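Local coordinates for putative Fe-S biosynthesis protein (Lactobacillus acidophilus, PDB 2QGO), which probably takes part in the biosynthesis of iron-sulphur clusters, although its precise role is not established, at residues Val13-Arg18 / Val110-Gly115; Leu26-Asp31 / Pro86-Asp91; Gly34-Ile39 / Pro60-Lys65. All coordinates share one frame; numbering follows the deposited sequence.

Interaction 1. Residues Val13-Arg18 / Val110-Gly115; sequences VDYLKR and VDIGNG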
ATOM      1  N   VAL A  13      -2.039 -12.347   0.994  1.00 25.60           N
ATOM      2  CA  VAL A  13      -2.802 -12.322   2.240  1.00 26.24           C
ATOM      3  C   VAL A  13      -2.015 -12.991   3.373  1.00 26.14           C
ATOM      4  O   VAL A  13      -1.914 -12.451   4.478  1.00 25.03           O
ATOM      5  CB  VAL A  13      -4.161 -13.049   2.078  1.00 27.87           C
ATOM      6  CG1 VAL A  13      -4.783 -13.317   3.448  1.00 26.40           C
ATOM      7  CG2 VAL A  13      -5.096 -12.206   1.229  1.00 26.17           C
ATOM      8  N   ASP A  14      -1.466 -14.170   3.099  1.00 27.49           N
ATOM      9  CA  ASP A  14      -0.684 -14.882   4.105  1.00 28.62           C
ATOM     10  C   ASP A  14       0.474 -14.020   4.572  1.00 27.48           C
ATOM     11  O   ASP A  14       0.722 -13.890   5.770  1.00 27.63           O
ATOM     12  CB  ASP A  14      -0.128 -16.188   3.546  1.00 32.06           C
ATOM     13  CG  ASP A  14      -1.164 -17.280   3.495  1.00 37.07           C
ATOM     14  OD1 ASP A  14      -2.245 -17.118   4.112  1.00 40.37           O
ATOM     15  OD2 ASP A  14      -0.891 -18.310   2.840  1.00 40.56           O
ATOM     16  N   TYR A  15       1.178 -13.427   3.615  1.00 27.26           N
ATOM     17  CA  TYR A  15       2.314 -12.578   3.937  1.00 27.66           C
ATOM     18  C   TYR A  15       1.896 -11.395   4.824  1.00 26.83           C
ATOM     19  O   TYR A  15       2.486 -11.159   5.878  1.00 26.03           O
ATOM     20  CB  TYR A  15       2.972 -12.079   2.645  1.00 27.13           C
ATOM     21  CG  TYR A  15       4.118 -11.122   2.879  1.00 27.60           C
ATOM     22  CD1 TYR A  15       5.333 -11.563   3.395  1.00 27.79           C
ATOM     23  CD2 TYR A  15       3.968  -9.760   2.621  1.00 28.22           C
ATOM     24  CE1 TYR A  15       6.381 -10.660   3.654  1.00 28.62           C
ATOM     25  CE2 TYR A  15       4.999  -8.853   2.875  1.00 28.54           C
ATOM     26  CZ  TYR A  15       6.204  -9.310   3.394  1.00 28.54           C
ATOM     27  OH  TYR A  15       7.204  -8.401   3.663  1.00 28.80           O
ATOM     28  N   LEU A  16       0.882 -10.654   4.396  1.00 27.04           N
ATOM     29  CA  LEU A  16       0.415  -9.512   5.180  1.00 27.26           C
ATOM     30  C   LEU A  16       0.098  -9.958   6.605  1.00 27.93           C
ATOM     31  O   LEU A  16       0.321  -9.213   7.561  1.00 25.47           O
ATOM     32  CB  LEU A  16      -0.813  -8.878   4.520  1.00 26.88           C
ATOM     33  CG  LEU A  16      -0.524  -8.302   3.123  1.00 28.80           C
ATOM     34  CD1 LEU A  16      -1.804  -7.790   2.478  1.00 30.63           C
ATOM     35  CD2 LEU A  16       0.493  -7.186   3.235  1.00 28.15           C
ATOM     36  N   LYS A  17      -0.419 -11.182   6.728  1.00 28.33           N
ATOM     37  CA  LYS A  17      -0.745 -11.770   8.023  1.00 30.18           C
ATOM     38  C   LYS A  17       0.520 -12.056   8.841  1.00 30.73           C
ATOM     39  O   LYS A  17       0.570 -11.754  10.034  1.00 29.05           O
ATOM     40  CB  LYS A  17      -1.521 -13.073   7.835  1.00 31.80           C
ATOM     41  CG  LYS A  17      -3.027 -12.913   7.734  1.00 34.25           C
ATOM     42  CD  LYS A  17      -3.693 -14.256   7.383  1.00 34.58           C
ATOM     43  CE  LYS A  17      -5.199 -14.113   7.294  1.00 35.69           C
ATOM     44  NZ  LYS A  17      -5.881 -15.305   6.674  1.00 37.52           N
ATOM     45  N   ARG A  18       1.531 -12.652   8.206  1.00 30.60           N
ATOM     46  CA  ARG A  18       2.791 -12.952   8.892  1.00 32.29           C
ATOM     47  C   ARG A  18       3.421 -11.665   9.404  1.00 31.77           C
ATOM     48  O   ARG A  18       4.189 -11.678  10.361  1.00 31.84           O
ATOM     49  CB  ARG A  18       3.796 -13.621   7.948  1.00 33.28           C
ATOM     50  CG  ARG A  18       3.362 -14.958   7.385  1.00 37.57           C
ATOM     51  CD  ARG A  18       4.505 -15.605   6.595  1.00 39.51           C
ATOM     52  NE  ARG A  18       4.026 -16.225   5.364  1.00 41.66           N
ATOM     53  CZ  ARG A  18       4.210 -15.716   4.150  1.00 41.77           C
ATOM     54  NH1 ARG A  18       4.869 -14.580   3.994  1.00 42.93           N
ATOM     55  NH2 ARG A  18       3.725 -16.335   3.086  1.00 44.42           N
ATOM     56  N   VAL A 110       7.206  -4.050  -4.148  1.00 27.87           N
ATOM     57  CA  VAL A 110       6.519  -3.055  -3.333  1.00 27.17           C
ATOM     58  C   VAL A 110       7.019  -3.137  -1.895  1.00 26.23           C
ATOM     59  O   VAL A 110       7.097  -4.221  -1.314  1.00 25.42           O
ATOM     60  CB  VAL A 110       4.980  -3.288  -3.327  1.00 27.43           C
ATOM     61  CG1 VAL A 110       4.290  -2.202  -2.500  1.00 25.45           C
ATOM     62  CG2 VAL A 110       4.435  -3.308  -4.757  1.00 25.37           C
ATOM     63  N   ASP A 111       7.353  -1.985  -1.325  1.00 26.87           N
ATOM     64  CA  ASP A 111       7.837  -1.930   0.050  1.00 29.27           C
ATOM     65  C   ASP A 111       6.698  -1.740   1.054  1.00 27.98           C
ATOM     66  O   ASP A 111       5.613  -1.276   0.711  1.00 27.09           O
ATOM     67  CB  ASP A 111       8.836  -0.780   0.221  1.00 33.81           C
ATOM     68  CG  ASP A 111       9.982  -0.855  -0.760  1.00 37.87           C
ATOM     69  OD1 ASP A 111      10.618  -1.932  -0.865  1.00 41.00           O
ATOM     70  OD2 ASP A 111      10.258   0.165  -1.427  1.00 41.87           O
ATOM     71  N   ILE A 112       6.953  -2.127   2.295  1.00 26.17           N
ATOM     72  CA  ILE A 112       5.979  -1.965   3.358  1.00 26.40           C
ATOM     73  C   ILE A 112       6.612  -1.091   4.431  1.00 25.56           C
ATOM     74  O   ILE A 112       7.748  -1.324   4.842  1.00 24.30           O
ATOM     75  CB  ILE A 112       5.599  -3.307   4.000  1.00 28.48           C
ATOM     76  CG1 ILE A 112       4.723  -4.117   3.037  1.00 29.38           C
ATOM     77  CG2 ILE A 112       4.876  -3.059   5.328  1.00 27.88           C
ATOM     78  CD1 ILE A 112       4.420  -5.504   3.551  1.00 31.70           C
ATOM     79  N   GLY A 113       5.873  -0.089   4.884  1.00 24.71           N
ATOM     80  CA  GLY A 113       6.403   0.781   5.907  1.00 24.57           C
ATOM     81  C   GLY A 113       5.424   1.114   7.012  1.00 23.48           C
ATOM     82  O   GLY A 113       4.233   1.329   6.770  1.00 22.74           O
ATOM     83  N   ASN A 114       5.945   1.127   8.233  1.00 22.77           N
ATOM     84  CA  ASN A 114       5.186   1.478   9.423  1.00 21.75           C
ATOM     85  C   ASN A 114       5.039   3.004   9.353  1.00 20.42           C
ATOM     86  O   ASN A 114       6.001   3.730   9.579  1.00 20.26           O
ATOM     87  CB  ASN A 114       5.985   1.091  10.670  1.00 21.60           C
ATOM     88  CG  ASN A 114       5.308   1.517  11.956  1.00 23.03           C
ATOM     89  OD1 ASN A 114       4.622   2.539  12.006  1.00 22.03           O
ATOM     90  ND2 ASN A 114       5.516   0.742  13.013  1.00 24.87           N
ATOM     91  N   GLY A 115       3.834   3.474   9.048  1.00 20.01           N
ATOM     92  CA  GLY A 115       3.593   4.902   8.921  1.00 21.13           C
ATOM     93  C   GLY A 115       4.006   5.774  10.094  1.00 22.90           C
ATOM     94  O   GLY A 115       4.677   6.796   9.924  1.00 21.09           O
TER
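Ile-112 reaches out from strand 104-114 and sets its terminal methyl, CD1, against the edge of the Tyr-15 ring on helix 10-18. The closest approach is 3.5 Å, from Ile-112 CD1 to Tyr-15 CE2, and the methyl lies near the plane of the ring rather than over a face. The hydroxyl end takes part as well, with Tyr-15 OH 4.0 Å from Ile-112 CD1. A looser apolar contact completes the first shell: Leu-16 CD2 stands 4.3 Å from that same Ile-112 CD1, so one methyl is shared by two consecutive helix residues. The contact is small, with 89 Å² buried in all, and made by van der Waals packing.

Tyr-15 and Ile-112 reach toward each other from helix and strand and span a wide backbone gap, the nearest CA pair, Leu-16 and Ile-112, being 9.6 Å apart. On the helix, Tyr-15 CG is anti to the backbone N (chi1 177°), which carries the ring out toward the strand. On the strand, CG1 of Ile-112 lies anti to the carbonyl carbon, and the extended chi2 of 175° pushes CD1 forward as the leading atom.

Two further groups flank the tyrosine. Arg-18, one helical turn on, places NH1 at the ring edge, in its plane, while one face of its guanidinium lies over Asp-14 C and Tyr-15 CA. The Tyr-15 ring also stacks with that of Tyr-92. Ile-112 in turn packs on Trp-54 and Leu-97, while Leu-16 turns to Phe-8 and Ile-21. The contact thus joins helix 10-18 to the sheet at strand 104-114, which runs between strands 96-101 and 50-55 and leads directly into helix 115-125, with Asn-114 as its N-cap.

Interaction 2. Residues Leu26-Asp31 / Pro86-Asp91; sequences LILITD and PNMVMD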
ATOM      1  N   LEU A  26      -4.464   0.379   5.627  1.00 21.65           N
ATOM      2  CA  LEU A  26      -3.405   0.318   4.623  1.00 21.90           C
ATOM      3  C   LEU A  26      -3.520   1.458   3.626  1.00 22.23           C
ATOM      4  O   LEU A  26      -4.614   1.813   3.195  1.00 22.40           O
ATOM      5  CB  LEU A  26      -3.442  -1.017   3.877  1.00 21.02           C
ATOM      6  CG  LEU A  26      -3.283  -2.258   4.750  1.00 22.00           C
ATOM      7  CD1 LEU A  26      -3.365  -3.495   3.873  1.00 23.30           C
ATOM      8  CD2 LEU A  26      -1.942  -2.207   5.500  1.00 19.51           C
ATOM      9  N   ILE A  27      -2.375   2.026   3.276  1.00 21.10           N
ATOM     10  CA  ILE A  27      -2.312   3.127   2.331  1.00 23.12           C
ATOM     11  C   ILE A  27      -1.380   2.755   1.189  1.00 23.82           C
ATOM     12  O   ILE A  27      -0.185   2.553   1.397  1.00 24.18           O
ATOM     13  CB  ILE A  27      -1.772   4.403   3.015  1.00 24.94           C
ATOM     14  CG1 ILE A  27      -2.706   4.814   4.153  1.00 25.56           C
ATOM     15  CG2 ILE A  27      -1.602   5.517   1.989  1.00 24.89           C
ATOM     16  CD1 ILE A  27      -2.144   5.917   5.040  1.00 28.65           C
ATOM     17  N   LEU A  28      -1.934   2.653  -0.013  1.00 24.17           N
ATOM     18  CA  LEU A  28      -1.144   2.323  -1.194  1.00 26.06           C
ATOM     19  C   LEU A  28      -0.814   3.631  -1.897  1.00 27.29           C
ATOM     20  O   LEU A  28      -1.704   4.398  -2.242  1.00 29.43           O
ATOM     21  CB  LEU A  28      -1.942   1.409  -2.130  1.00 23.69           C
ATOM     22  CG  LEU A  28      -1.352   1.076  -3.509  1.00 26.31           C
ATOM     23  CD1 LEU A  28      -0.003   0.364  -3.349  1.00 25.64           C
ATOM     24  CD2 LEU A  28      -2.344   0.188  -4.287  1.00 25.13           C
ATOM     25  N   ILE A  29       0.466   3.897  -2.096  1.00 28.44           N
ATOM     26  CA  ILE A  29       0.860   5.131  -2.755  1.00 29.95           C
ATOM     27  C   ILE A  29       2.098   4.940  -3.606  1.00 29.18           C
ATOM     28  O   ILE A  29       2.785   3.922  -3.509  1.00 26.75           O
ATOM     29  CB  ILE A  29       1.161   6.224  -1.729  1.00 30.46           C
ATOM     30  CG1 ILE A  29       2.289   5.757  -0.814  1.00 31.84           C
ATOM     31  CG2 ILE A  29      -0.087   6.539  -0.923  1.00 33.02           C
ATOM     32  CD1 ILE A  29       2.827   6.834   0.083  1.00 37.12           C
ATOM     33  N   THR A  30       2.367   5.926  -4.456  1.00 30.44           N
ATOM     34  CA  THR A  30       3.551   5.887  -5.299  1.00 32.89           C
ATOM     35  C   THR A  30       4.611   6.450  -4.381  1.00 32.49           C
ATOM     36  O   THR A  30       4.310   7.226  -3.479  1.00 34.33           O
ATOM     37  CB  THR A  30       3.443   6.830  -6.515  1.00 34.78           C
ATOM     38  OG1 THR A  30       3.445   8.186  -6.051  1.00 37.57           O
ATOM     39  CG2 THR A  30       2.166   6.577  -7.291  1.00 35.67           C
ATOM     40  N   ASP A  31       5.853   6.062  -4.591  1.00 33.28           N
ATOM     41  CA  ASP A  31       6.914   6.570  -3.749  1.00 32.81           C
ATOM     42  C   ASP A  31       7.955   7.213  -4.649  1.00 31.23           C
ATOM     43  O   ASP A  31       8.879   6.546  -5.098  1.00 31.39           O
ATOM     44  CB  ASP A  31       7.543   5.427  -2.950  1.00 34.44           C
ATOM     45  CG  ASP A  31       8.465   5.924  -1.864  1.00 35.77           C
ATOM     46  OD1 ASP A  31       8.799   7.132  -1.880  1.00 36.19           O
ATOM     47  OD2 ASP A  31       8.861   5.110  -1.002  1.00 37.03           O
ATOM     48  N   PRO A  86      -6.604  -0.142 -13.240  1.00 37.53           N
ATOM     49  CA  PRO A  86      -7.888  -0.831 -13.061  1.00 35.19           C
ATOM     50  C   PRO A  86      -7.733  -2.311 -12.725  1.00 33.38           C
ATOM     51  O   PRO A  86      -6.899  -3.004 -13.312  1.00 32.78           O
ATOM     52  CB  PRO A  86      -8.578  -0.614 -14.402  1.00 37.58           C
ATOM     53  CG  PRO A  86      -7.422  -0.673 -15.367  1.00 38.84           C
ATOM     54  CD  PRO A  86      -6.355   0.156 -14.662  1.00 37.82           C
ATOM     55  N   ASN A  87      -8.542  -2.784 -11.779  1.00 30.35           N
ATOM     56  CA  ASN A  87      -8.527  -4.182 -11.347  1.00 29.05           C
ATOM     57  C   ASN A  87      -7.136  -4.614 -10.898  1.00 27.20           C
ATOM     58  O   ASN A  87      -6.525  -5.511 -11.481  1.00 26.57           O
ATOM     59  CB  ASN A  87      -9.017  -5.086 -12.484  1.00 30.76           C
ATOM     60  CG  ASN A  87     -10.427  -4.742 -12.933  1.00 32.01           C
ATOM     61  OD1 ASN A  87     -10.696  -4.599 -14.132  1.00 32.99           O
ATOM     62  ND2 ASN A  87     -11.333  -4.606 -11.976  1.00 30.47           N
ATOM     63  N   MET A  88      -6.642  -3.975  -9.843  1.00 25.89           N
ATOM     64  CA  MET A  88      -5.326  -4.293  -9.323  1.00 24.29           C
ATOM     65  C   MET A  88      -5.274  -5.593  -8.543  1.00 23.19           C
ATOM     66  O   MET A  88      -6.245  -6.019  -7.922  1.00 22.50           O
ATOM     67  CB  MET A  88      -4.809  -3.161  -8.435  1.00 24.56           C
ATOM     68  CG  MET A  88      -4.539  -1.871  -9.188  1.00 25.98           C
ATOM     69  SD  MET A  88      -3.973  -0.542  -8.106  1.00 23.26           S
ATOM     70  CE  MET A  88      -5.532  -0.064  -7.386  1.00 25.74           C
ATOM     71  N   VAL A  89      -4.110  -6.215  -8.592  1.00 22.88           N
ATOM     72  CA  VAL A  89      -3.860  -7.450  -7.893  1.00 21.76           C
ATOM     73  C   VAL A  89      -2.531  -7.306  -7.162  1.00 21.74           C
ATOM     74  O   VAL A  89      -1.541  -6.856  -7.741  1.00 21.75           O
ATOM     75  CB  VAL A  89      -3.759  -8.641  -8.874  1.00 24.37           C
ATOM     76  CG1 VAL A  89      -3.268  -9.883  -8.137  1.00 22.98           C
ATOM     77  CG2 VAL A  89      -5.118  -8.909  -9.519  1.00 23.14           C
ATOM     78  N   MET A  90      -2.523  -7.653  -5.879  1.00 20.83           N
ATOM     79  CA  MET A  90      -1.292  -7.615  -5.098  1.00 21.96           C
ATOM     80  C   MET A  90      -0.918  -9.080  -4.869  1.00 20.03           C
ATOM     81  O   MET A  90      -1.720  -9.872  -4.392  1.00 20.01           O
ATOM     82  CB  MET A  90      -1.501  -6.900  -3.754  1.00 22.11           C
ATOM     83  CG  MET A  90      -0.200  -6.662  -2.956  1.00 25.83           C
ATOM     84  SD  MET A  90       0.892  -5.375  -3.660  1.00 26.70           S
ATOM     85  CE  MET A  90       0.059  -3.849  -3.039  1.00 28.38           C
ATOM     86  N   ASP A  91       0.303  -9.440  -5.234  1.00 22.56           N
ATOM     87  CA  ASP A  91       0.767 -10.810  -5.070  1.00 24.44           C
ATOM     88  C   ASP A  91       2.070 -10.830  -4.281  1.00 25.20           C
ATOM     89  O   ASP A  91       2.668  -9.783  -4.030  1.00 26.47           O
ATOM     90  CB  ASP A  91       0.962 -11.447  -6.448  1.00 24.53           C
ATOM     91  CG  ASP A  91       1.301 -12.916  -6.372  1.00 27.76           C
ATOM     92  OD1 ASP A  91       0.854 -13.593  -5.421  1.00 26.90           O
ATOM     93  OD2 ASP A  91       2.007 -13.406  -7.281  1.00 33.33           O
TER
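Leu-28 meets Met-88 and Met-90 across the interior of a mixed beta sheet that evidently curls, since strands distant in its order face each other here. Strands 25-30 and 88-93 are not neighbours in this sheet, three other strands standing between them in its order, yet the CA atoms of Leu-28 and Met-90 are only 10.7 Å apart. The two segments meet through side chains, with Leu-28 on one side and Met-88 and Met-90 on the other.

From its backbone, Leu-28 points CB toward the methionine strand, and with CG anti to the backbone N (chi1 173°) the side chain extends into the core. CB and CG approach neither methionine closely; the contact begins where the chain forks. One branch, CD2, heads for Met-88 and comes within 4.2 Å of its SD. The other, CD1, turns toward Met-90. The leucine therefore divides its two methyls between two residues that alternate on the opposing strand, while Val-89 between them faces the other way, onto Ser-100.

Beside the fork, Leu-28 also packs on Ile-52 of the adjacent strand, and Met-90 rests on Leu-97 and Leu-99. All three contact residues are buried. The methionines present themselves differently: Met-88 offers its sulphur, whereas Met-90 leads with its methyl, Met-90 CE lying 4.2 Å from Leu-28 CD1.

Interaction 3. Residues Gly34-Ile39 / Pro60-Lys65; sequences GGKYSI and PDYPVK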
ATOM      1  N   GLY A  34       8.734  12.181  -2.760  1.00 24.52           N
ATOM      2  CA  GLY A  34       8.080  13.427  -2.397  1.00 24.72           C
ATOM      3  C   GLY A  34       7.030  13.402  -1.300  1.00 25.33           C
ATOM      4  O   GLY A  34       6.746  14.445  -0.708  1.00 24.94           O
ATOM      5  N   GLY A  35       6.450  12.234  -1.023  1.00 24.13           N
ATOM      6  CA  GLY A  35       5.421  12.139   0.005  1.00 25.09           C
ATOM      7  C   GLY A  35       5.943  12.011   1.426  1.00 26.37           C
ATOM      8  O   GLY A  35       7.118  11.683   1.646  1.00 25.46           O
ATOM      9  N   LYS A  36       5.071  12.255   2.400  1.00 26.39           N
ATOM     10  CA  LYS A  36       5.477  12.167   3.797  1.00 27.98           C
ATOM     11  C   LYS A  36       5.853  10.751   4.225  1.00 28.30           C
ATOM     12  O   LYS A  36       6.650  10.578   5.147  1.00 28.48           O
ATOM     13  CB  LYS A  36       4.387  12.727   4.726  1.00 28.32           C
ATOM     14  CG  LYS A  36       3.038  12.023   4.681  1.00 29.56           C
ATOM     15  CD  LYS A  36       2.097  12.637   5.728  1.00 29.31           C
ATOM     16  CE  LYS A  36       0.744  11.944   5.770  1.00 28.89           C
ATOM     17  NZ  LYS A  36      -0.171  12.603   6.751  1.00 27.45           N
ATOM     18  N   TYR A  37       5.308   9.747   3.540  1.00 29.42           N
ATOM     19  CA  TYR A  37       5.599   8.350   3.868  1.00 29.16           C
ATOM     20  C   TYR A  37       6.673   7.674   2.998  1.00 31.12           C
ATOM     21  O   TYR A  37       6.717   6.443   2.916  1.00 31.27           O
ATOM     22  CB  TYR A  37       4.316   7.519   3.789  1.00 27.65           C
ATOM     23  CG  TYR A  37       3.275   7.881   4.823  1.00 26.25           C
ATOM     24  CD1 TYR A  37       3.577   7.840   6.183  1.00 24.51           C
ATOM     25  CD2 TYR A  37       1.978   8.236   4.444  1.00 25.35           C
ATOM     26  CE1 TYR A  37       2.618   8.141   7.146  1.00 23.97           C
ATOM     27  CE2 TYR A  37       1.005   8.540   5.402  1.00 25.83           C
ATOM     28  CZ  TYR A  37       1.334   8.490   6.753  1.00 26.11           C
ATOM     29  OH  TYR A  37       0.393   8.779   7.712  1.00 25.35           O
ATOM     30  N   SER A  38       7.545   8.459   2.370  1.00 31.81           N
ATOM     31  CA  SER A  38       8.601   7.914   1.504  1.00 33.45           C
ATOM     32  C   SER A  38       9.475   6.812   2.131  1.00 34.98           C
ATOM     33  O   SER A  38       9.959   6.953   3.247  1.00 35.07           O
ATOM     34  CB  SER A  38       9.486   9.056   0.999  1.00 33.18           C
ATOM     35  OG  SER A  38      10.357   8.626  -0.030  1.00 31.96           O
ATOM     36  N   ILE A  39       9.683   5.744   1.357  1.00 37.36           N
ATOM     37  CA  ILE A  39      10.451   4.532   1.704  1.00 39.80           C
ATOM     38  C   ILE A  39      10.063   3.907   3.033  1.00 40.84           C
ATOM     39  O   ILE A  39       8.942   3.397   3.182  1.00 41.17           O
ATOM     40  CB  ILE A  39      12.013   4.744   1.680  1.00 41.33           C
ATOM     41  CG1 ILE A  39      12.475   5.545   2.896  1.00 43.32           C
ATOM     42  CG2 ILE A  39      12.433   5.397   0.373  1.00 41.30           C
ATOM     43  CD1 ILE A  39      12.745   4.676   4.141  1.00 44.41           C
ATOM     44  N   PRO A  60      -6.453  11.459   7.083  1.00 32.91           N
ATOM     45  CA  PRO A  60      -7.297  12.298   6.221  1.00 32.92           C
ATOM     46  C   PRO A  60      -6.658  12.718   4.894  1.00 33.46           C
ATOM     47  O   PRO A  60      -7.364  13.085   3.958  1.00 32.90           O
ATOM     48  CB  PRO A  60      -7.656  13.484   7.126  1.00 33.32           C
ATOM     49  CG  PRO A  60      -6.556  13.494   8.165  1.00 34.86           C
ATOM     50  CD  PRO A  60      -6.347  12.028   8.436  1.00 32.63           C
ATOM     51  N   ASP A  61      -5.331  12.670   4.804  1.00 33.29           N
ATOM     52  CA  ASP A  61      -4.655  13.017   3.552  1.00 33.86           C
ATOM     53  C   ASP A  61      -4.835  11.894   2.519  1.00 32.87           C
ATOM     54  O   ASP A  61      -4.509  12.066   1.341  1.00 33.65           O
ATOM     55  CB  ASP A  61      -3.156  13.241   3.775  1.00 34.74           C
ATOM     56  CG  ASP A  61      -2.842  14.616   4.352  1.00 37.87           C
ATOM     57  OD1 ASP A  61      -3.788  15.407   4.602  1.00 36.40           O
ATOM     58  OD2 ASP A  61      -1.635  14.905   4.551  1.00 39.09           O
ATOM     59  N   TYR A  62      -5.347  10.750   2.964  1.00 30.44           N
ATOM     60  CA  TYR A  62      -5.556   9.596   2.080  1.00 29.48           C
ATOM     61  C   TYR A  62      -6.943   9.021   2.356  1.00 30.05           C
ATOM     62  O   TYR A  62      -7.071   7.944   2.939  1.00 29.37           O
ATOM     63  CB  TYR A  62      -4.491   8.536   2.361  1.00 27.23           C
ATOM     64  CG  TYR A  62      -3.083   9.011   2.092  1.00 28.00           C
ATOM     65  CD1 TYR A  62      -2.560   9.010   0.803  1.00 26.96           C
ATOM     66  CD2 TYR A  62      -2.287   9.502   3.122  1.00 28.44           C
ATOM     67  CE1 TYR A  62      -1.276   9.493   0.542  1.00 28.56           C
ATOM     68  CE2 TYR A  62      -1.001   9.987   2.873  1.00 28.80           C
ATOM     69  CZ  TYR A  62      -0.506   9.979   1.579  1.00 29.25           C
ATOM     70  OH  TYR A  62       0.749  10.467   1.322  1.00 33.59           O
ATOM     71  N   PRO A  63      -7.997   9.722   1.903  1.00 30.19           N
ATOM     72  CA  PRO A  63      -9.401   9.359   2.080  1.00 29.99           C
ATOM     73  C   PRO A  63     -10.059   8.432   1.072  1.00 29.32           C
ATOM     74  O   PRO A  63     -11.127   7.882   1.352  1.00 29.95           O
ATOM     75  CB  PRO A  63     -10.078  10.715   2.074  1.00 31.04           C
ATOM     76  CG  PRO A  63      -9.369  11.369   0.922  1.00 29.83           C
ATOM     77  CD  PRO A  63      -7.895  10.988   1.149  1.00 29.10           C
ATOM     78  N   VAL A  64      -9.448   8.274  -0.096  1.00 28.99           N
ATOM     79  CA  VAL A  64     -10.026   7.443  -1.141  1.00 28.96           C
ATOM     80  C   VAL A  64      -9.905   5.945  -0.892  1.00 29.32           C
ATOM     81  O   VAL A  64      -8.808   5.401  -0.779  1.00 29.03           O
ATOM     82  CB  VAL A  64      -9.398   7.770  -2.497  1.00 28.97           C
ATOM     83  CG1 VAL A  64     -10.144   7.022  -3.607  1.00 27.86           C
ATOM     84  CG2 VAL A  64      -9.431   9.271  -2.724  1.00 29.48           C
ATOM     85  N   LYS A  65     -11.052   5.281  -0.826  1.00 28.90           N
ATOM     86  CA  LYS A  65     -11.077   3.853  -0.579  1.00 29.12           C
ATOM     87  C   LYS A  65     -10.871   3.044  -1.842  1.00 28.50           C
ATOM     88  O   LYS A  65     -11.398   3.373  -2.903  1.00 29.88           O
ATOM     89  CB  LYS A  65     -12.405   3.451   0.062  1.00 29.87           C
ATOM     90  CG  LYS A  65     -12.604   4.015   1.459  1.00 31.62           C
ATOM     91  CD  LYS A  65     -13.944   3.585   2.038  1.00 32.95           C
ATOM     92  CE  LYS A  65     -14.093   4.055   3.476  1.00 33.79           C
ATOM     93  NZ  LYS A  65     -15.450   3.736   4.022  1.00 37.02           N
TER
HETATM   94  O   HOH W   1       3.693   9.619   1.148  1.00 30.20           O
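Lys-36 leaves its backbone with CG wedged between the backbone N and the carbonyl carbon (chi1 61°), then runs fully extended, so that its far end passes along Tyr-62 and arrives at Asp-61. Tyr-62 uses the alternative with CG anti to the carbonyl carbon (chi1 -62°), which sends its ring back past Lys-36 and Tyr-37 in the opposite direction.

At the end of the lysine, NZ forms a long salt bridge to Asp-61 OD2 at 3.5 Å. One atom earlier, Lys-36 CE sits at the edge of the Tyr-62 ring, near its plane, 3.9 Å from Tyr-62 CE2. Alongside this contact, the two tyrosines meet carbon to carbon, Tyr-37 CE2 and Tyr-62 CE2 being 3.5 Å apart. Their planes are inclined at 38° and their centroids lie 5.8 Å apart, an oblique pair in which Tyr-62 CE2 comes to the edge of the Tyr-37 ring. A water bridges the two segments: it accepts from Tyr-37 N at 2.9 Å and is hydrogen-bonded to Tyr-62 OH at 3.1 Å. Were Tyr-62 replaced by an alanine, the edge of the Tyr-37 ring would probably lose its aromatic neighbour and the water its hydroxyl partner.

Tyr-37 and Lys-36 belong to a type I turn from Gly-35 to Ser-38. Both tyrosines pack on Ile-27 and Ile-29 of strand 25-30, and Tyr-37 also meets Leu-118 and Leu-119 of helix 115-125. Lys-36 NZ has its stronger salt bridge with Asp-59 OD2, which also accepts from Tyr-37 OH; Asp-61 is a longer, supplementary partner. The lysine's charge thus lies near two carboxylates, Asp-59 more closely than Asp-61, which would tend to favour its protonated form, while the neighbouring aromatic carbons join the two loops by apolar packing.

The three contacts sit round one mixed sheet. Interaction 2, whose centre is about 5 Å from that of the chain, lies about 12 Å, centre to centre, from each of the others; interactions 1 and 3 are about 16 Å apart across the chain's centre. Val-110 CG2 packs 4.2 Å from Met-90 SD, joining interactions 1 and 2, and Gly-115 O packs 3.7 Å from Tyr-37 CE1, joining 1 and 3. Interactions 2 and 3 are tied by polar bonds besides the packing of Ile-29 CG2 on Tyr-62 CE1 at 3.5 Å: Asp-31 OD2 probably accepts from Ile-39 N at 2.6 Å, and Asp-31 OD1 pairs with Ser-38 OG. Residues 40-48, after Ile-39, are not modelled.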